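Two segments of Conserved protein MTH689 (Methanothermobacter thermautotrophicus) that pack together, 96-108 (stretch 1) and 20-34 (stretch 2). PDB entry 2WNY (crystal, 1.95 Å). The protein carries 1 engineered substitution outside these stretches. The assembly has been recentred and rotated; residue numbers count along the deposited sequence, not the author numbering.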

# COMPACT_ATOMS: atom_id res chain seq x y z
N ARG A 96 2.97 1.20 -4.86
CA ARG A 96 3.70 -0.06 -4.81
C ARG A 96 5.03 0.16 -4.10
O ARG A 96 5.77 1.09 -4.42
CB ARG A 96 4.00 -0.56 -6.22
CG ARG A 96 2.81 -0.67 -7.12
CD ARG A 96 3.19 -1.29 -8.44
NE ARG A 96 2.05 -1.29 -9.35
CZ ARG A 96 1.98 -1.97 -10.49
NH1 ARG A 96 3.00 -2.72 -10.88
NH2 ARG A 96 0.89 -1.90 -11.24
N LEU A 97 5.33 -0.73 -3.16
CA LEU A 97 6.57 -0.63 -2.39
C LEU A 97 7.38 -1.89 -2.57
O LEU A 97 6.82 -3.01 -2.65
CB LEU A 97 6.25 -0.40 -0.90
CG LEU A 97 5.48 0.88 -0.49
CD1 LEU A 97 4.94 0.77 0.94
CD2 LEU A 97 6.34 2.14 -0.64
N ASP A 98 8.70 -1.72 -2.67
CA ASP A 98 9.62 -2.83 -2.85
C ASP A 98 9.48 -3.82 -1.69
O ASP A 98 9.54 -3.43 -0.53
CB ASP A 98 11.07 -2.36 -2.96
CG ASP A 98 12.01 -3.48 -3.37
OD1 ASP A 98 12.27 -3.61 -4.57
OD2 ASP A 98 12.42 -4.27 -2.51
N LYS A 99 9.25 -5.08 -2.02
CA LYS A 99 9.06 -6.09 -1.00
C LYS A 99 10.33 -6.37 -0.19
O LYS A 99 10.26 -6.60 1.00
CB LYS A 99 8.52 -7.37 -1.64
CG LYS A 99 8.18 -8.44 -0.62
CD LYS A 99 7.28 -9.52 -1.24
CE LYS A 99 8.07 -10.34 -2.20
NZ LYS A 99 7.27 -11.40 -2.94
N GLN A 100 11.49 -6.35 -0.84
CA GLN A 100 12.72 -6.70 -0.15
C GLN A 100 13.11 -5.58 0.78
O GLN A 100 13.56 -5.81 1.92
CB GLN A 100 13.84 -6.97 -1.16
CG GLN A 100 13.58 -8.15 -2.10
CD GLN A 100 13.15 -9.43 -1.41
OE1 GLN A 100 13.68 -9.81 -0.36
NE2 GLN A 100 12.18 -10.09 -1.99
N LYS A 101 12.95 -4.35 0.29
CA LYS A 101 13.13 -3.18 1.12
C LYS A 101 12.15 -3.16 2.30
O LYS A 101 12.57 -2.89 3.43
CB LYS A 101 13.01 -1.90 0.28
CG LYS A 101 14.17 -1.72 -0.69
CD LYS A 101 15.55 -1.64 -0.01
CE LYS A 101 15.92 -0.21 0.37
NZ LYS A 101 17.33 -0.11 0.90
N ALA A 102 10.88 -3.47 2.06
CA ALA A 102 9.92 -3.59 3.17
C ALA A 102 10.39 -4.58 4.24
O ALA A 102 10.23 -4.33 5.43
CB ALA A 102 8.52 -3.99 2.64
N LEU A 103 10.98 -5.70 3.83
CA LEU A 103 11.45 -6.67 4.82
C LEU A 103 12.54 -6.04 5.69
O LEU A 103 12.66 -6.34 6.88
CB LEU A 103 11.95 -7.95 4.14
CG LEU A 103 12.57 -8.98 5.07
CD1 LEU A 103 11.52 -9.53 6.01
CD2 LEU A 103 13.18 -10.09 4.24
N GLU A 104 13.33 -5.14 5.10
CA GLU A 104 14.34 -4.42 5.87
C GLU A 104 13.78 -3.17 6.58
O GLU A 104 14.54 -2.42 7.16
CB GLU A 104 15.57 -4.06 5.00
CG GLU A 104 16.20 -5.21 4.25
CD GLU A 104 16.81 -6.29 5.16
OE1 GLU A 104 17.46 -5.91 6.16
OE2 GLU A 104 16.64 -7.50 4.86
N GLY A 105 12.47 -2.97 6.52
CA GLY A 105 11.83 -1.85 7.22
C GLY A 105 11.91 -0.53 6.46
O GLY A 105 11.82 0.54 7.05
N VAL A 106 12.11 -0.62 5.15
CA VAL A 106 12.23 0.59 4.33
C VAL A 106 11.07 0.62 3.35
O VAL A 106 10.69 -0.41 2.77
CB VAL A 106 13.58 0.64 3.58
CG1 VAL A 106 13.68 1.91 2.74
CG2 VAL A 106 14.76 0.54 4.56
N TRP A 107 10.50 1.81 3.17
CA TRP A 107 9.44 2.00 2.20
C TRP A 107 10.05 2.56 0.94
O TRP A 107 10.47 3.73 0.90
CB TRP A 107 8.37 2.95 2.73
CG TRP A 107 7.45 2.39 3.75
CD1 TRP A 107 7.68 1.35 4.63
CD2 TRP A 107 6.14 2.89 4.06
NE1 TRP A 107 6.58 1.17 5.45
CE2 TRP A 107 5.62 2.10 5.12
CE3 TRP A 107 5.34 3.93 3.53
CZ2 TRP A 107 4.33 2.29 5.63
CZ3 TRP A 107 4.06 4.12 4.06
CH2 TRP A 107 3.58 3.32 5.11
N GLU A 108 10.10 1.75 -0.11
CA GLU A 108 10.69 2.18 -1.36
C GLU A 108 9.63 2.08 -2.45
O GLU A 108 9.25 0.97 -2.84
CB GLU A 108 11.93 1.33 -1.69
CG GLU A 108 12.71 1.72 -2.97
CD GLU A 108 13.33 3.11 -2.90
OE1 GLU A 108 14.12 3.36 -1.96
OE2 GLU A 108 13.05 3.94 -3.79
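Stretch 2 20-34: TEDEEKVIEALRNVI

Stretch 2 lies across the short helix of stretch 1 almost at a right angle. Residues 96-98 of stretch 1 end a strand, 99-103 form a short helix, and the remainder is loop. Stretch 2 opens with a few loop residues, turns helical at Glu23, and is loop again from Asn32 to Ile34. The two helix axes approach to 8.0 Å, with 80° between their N-to-C directions. Two alanines, Ala29 and Ala102, meet near the crossing. Together the two stretches bury 624 Å², summed over both sides.

Both helices begin with an aspartate N-cap. Asp98 OD2 accepts from Lys101 N at 2.9 Å, and more weakly from Gln100 N at 2.8 Å. Asp22 OD1 does the same job in stretch 2, through weak bonds from Glu24 N at 2.9 Å and Lys25 N at 3.5 Å.

Leu103 has the largest covered area, 94 Å². Its CA lies 3.8 Å from the CA of Ala29, the closest backbone register of the pair. Ala29 places only a methyl group in this tight spot. Ala29 CB is 3.5 Å from Leu103 N and 3.8 Å from Leu103 CB. The same methyl also lies 3.6 Å from Lys99 O, one turn back. The Leu103 side chain leaves its CA sideways, but its end comes nearer to stretch 2. Its CD1 reaches 3.4 Å from Lys25 O and 3.6 Å from Glu28 CD. Ala102 is the other small residue at the crossing. Its CB is 4.0 Å from Ala29 CB and 3.6 Å from Ala29 O.

Val33 follows, with 78 Å² covered. It lies beyond the regular helix and joins the strand end, the helix and the loop of stretch 1. Its CG1 is 3.8 Å from Leu97 CD1 and 4.0 Å from Trp107 CZ2. Its CG2 is 4.0 Å from Ala102 CB. All three contacts are apolar. The neighbouring Asn32 makes two hydrogen bonds to stretch 1. Asn32 ND2 donates to Ala102 O at 2.7 Å, a carbonyl that also accepts from Gly105 N at 2.8 Å where the chain turns out of its helix. In return, Trp107 NE1 donates to Asn32 O at 2.9 Å. The angle at the hydrogen is 171°, and the acceptor lies at the ring edge, near the ring plane. The side chain and the backbone of Asn32 are thus both tied to stretch 1.

Lys99, with 76 Å² covered, holds the other end of the contact. Its side chain starts sideways and then extends along stretch 2 toward the residues before the helix. On the way its CD passes 4.0 Å from Val26 CG1. The chain ends in a salt bridge, with Lys99 NZ 2.9 Å from Glu21 OE2. A weak hydrogen bond from Lys99 NZ to Glu21 OE1, at 3.0 Å, accompanies it.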

# COMPACT_ATOMS: atom_id res chain seq x y z
N THR A 20 10.00 -20.14 -4.02
CA THR A 20 11.21 -20.13 -3.19
C THR A 20 11.09 -19.24 -1.96
O THR A 20 11.99 -19.22 -1.14
CB THR A 20 12.44 -19.64 -3.96
OG1 THR A 20 12.21 -18.29 -4.40
CG2 THR A 20 12.72 -20.58 -5.14
N GLU A 21 10.01 -18.47 -1.86
CA GLU A 21 9.87 -17.55 -0.73
C GLU A 21 9.35 -18.16 0.55
O GLU A 21 8.59 -19.14 0.54
CB GLU A 21 9.03 -16.36 -1.11
CG GLU A 21 9.72 -15.46 -2.15
CD GLU A 21 8.89 -14.24 -2.41
OE1 GLU A 21 7.80 -14.40 -3.02
OE2 GLU A 21 9.31 -13.15 -1.99
N ASP A 22 9.79 -17.58 1.67
CA ASP A 22 9.34 -17.98 2.99
C ASP A 22 8.12 -17.12 3.27
O ASP A 22 8.26 -15.92 3.41
CB ASP A 22 10.44 -17.67 4.01
CG ASP A 22 10.13 -18.20 5.41
OD1 ASP A 22 9.03 -17.94 5.93
OD2 ASP A 22 11.00 -18.86 5.98
N GLU A 23 6.92 -17.70 3.32
CA GLU A 23 5.73 -16.87 3.58
C GLU A 23 5.85 -16.00 4.87
O GLU A 23 5.35 -14.88 4.89
CB GLU A 23 4.43 -17.70 3.62
CG GLU A 23 3.15 -16.83 3.69
CD GLU A 23 1.89 -17.64 3.94
OE1 GLU A 23 1.42 -18.27 2.99
OE2 GLU A 23 1.38 -17.64 5.08
N GLU A 24 6.49 -16.52 5.91
CA GLU A 24 6.64 -15.74 7.15
C GLU A 24 7.43 -14.45 6.94
O GLU A 24 7.08 -13.42 7.50
CB GLU A 24 7.30 -16.56 8.26
CG GLU A 24 6.33 -17.40 9.03
CD GLU A 24 6.99 -18.11 10.20
OE1 GLU A 24 6.85 -17.61 11.35
OE2 GLU A 24 7.65 -19.14 9.96
N LYS A 25 8.51 -14.52 6.17
CA LYS A 25 9.26 -13.30 5.81
C LYS A 25 8.50 -12.35 4.88
O LYS A 25 8.68 -11.14 4.98
CB LYS A 25 10.59 -13.68 5.17
CG LYS A 25 11.49 -14.38 6.16
CD LYS A 25 12.93 -14.39 5.71
CE LYS A 25 13.25 -15.66 4.98
NZ LYS A 25 14.67 -15.69 4.57
N VAL A 26 7.71 -12.89 3.95
CA VAL A 26 6.87 -12.04 3.11
C VAL A 26 5.87 -11.26 4.02
O VAL A 26 5.65 -10.06 3.83
CB VAL A 26 6.16 -12.85 2.00
CG1 VAL A 26 5.22 -11.95 1.17
CG2 VAL A 26 7.22 -13.48 1.04
N ILE A 27 5.27 -11.96 4.97
CA ILE A 27 4.32 -11.35 5.89
C ILE A 27 5.06 -10.38 6.81
O ILE A 27 4.56 -9.30 7.09
CB ILE A 27 3.53 -12.41 6.69
CG1 ILE A 27 2.43 -13.04 5.80
CG2 ILE A 27 2.87 -11.79 7.90
CD1 ILE A 27 1.92 -14.37 6.31
N GLU A 28 6.26 -10.76 7.27
CA GLU A 28 7.07 -9.78 8.03
C GLU A 28 7.26 -8.47 7.23
O GLU A 28 7.13 -7.38 7.78
CB GLU A 28 8.43 -10.37 8.43
CG GLU A 28 9.28 -9.46 9.31
CD GLU A 28 10.69 -10.00 9.50
OE1 GLU A 28 10.90 -11.21 9.27
OE2 GLU A 28 11.58 -9.22 9.87
N ALA A 29 7.59 -8.59 5.94
CA ALA A 29 7.71 -7.41 5.07
C ALA A 29 6.39 -6.61 4.99
O ALA A 29 6.38 -5.39 5.16
CB ALA A 29 8.17 -7.83 3.66
N LEU A 30 5.27 -7.29 4.76
CA LEU A 30 3.97 -6.61 4.79
C LEU A 30 3.73 -5.87 6.09
O LEU A 30 3.25 -4.73 6.08
CB LEU A 30 2.84 -7.62 4.59
CG LEU A 30 1.42 -7.16 4.92
CD1 LEU A 30 1.00 -6.08 3.89
CD2 LEU A 30 0.47 -8.34 4.85
N ARG A 31 4.07 -6.50 7.21
CA ARG A 31 3.88 -5.88 8.54
C ARG A 31 4.85 -4.75 8.85
O ARG A 31 4.72 -4.09 9.89
CB ARG A 31 3.89 -6.94 9.64
CG ARG A 31 2.60 -7.75 9.59
CD ARG A 31 2.57 -8.86 10.60
NE ARG A 31 1.32 -9.60 10.41
CZ ARG A 31 1.10 -10.84 10.83
NH1 ARG A 31 2.04 -11.50 11.50
NH2 ARG A 31 -0.07 -11.42 10.58
N ASN A 32 5.82 -4.53 7.97
CA ASN A 32 6.61 -3.30 8.06
C ASN A 32 5.91 -2.17 7.31
O ASN A 32 6.36 -1.04 7.31
CB ASN A 32 8.02 -3.52 7.53
CG ASN A 32 8.88 -4.26 8.53
OD1 ASN A 32 8.64 -4.19 9.72
ND2 ASN A 32 9.87 -4.98 8.04
N VAL A 33 4.82 -2.49 6.64
CA VAL A 33 4.05 -1.49 5.92
C VAL A 33 2.72 -1.36 6.65
O VAL A 33 2.27 -0.26 6.96
CB VAL A 33 3.83 -1.88 4.43
CG1 VAL A 33 2.92 -0.87 3.72
CG2 VAL A 33 5.17 -2.02 3.68
N ILE A 34 2.09 -2.49 6.98
CA ILE A 34 0.87 -2.42 7.79
C ILE A 34 1.01 -3.37 8.97
O ILE A 34 0.74 -4.56 8.83
CB ILE A 34 -0.38 -2.81 6.96
CG1 ILE A 34 -0.54 -1.89 5.74
CG2 ILE A 34 -1.63 -2.80 7.82
CD1 ILE A 34 -1.61 -2.35 4.73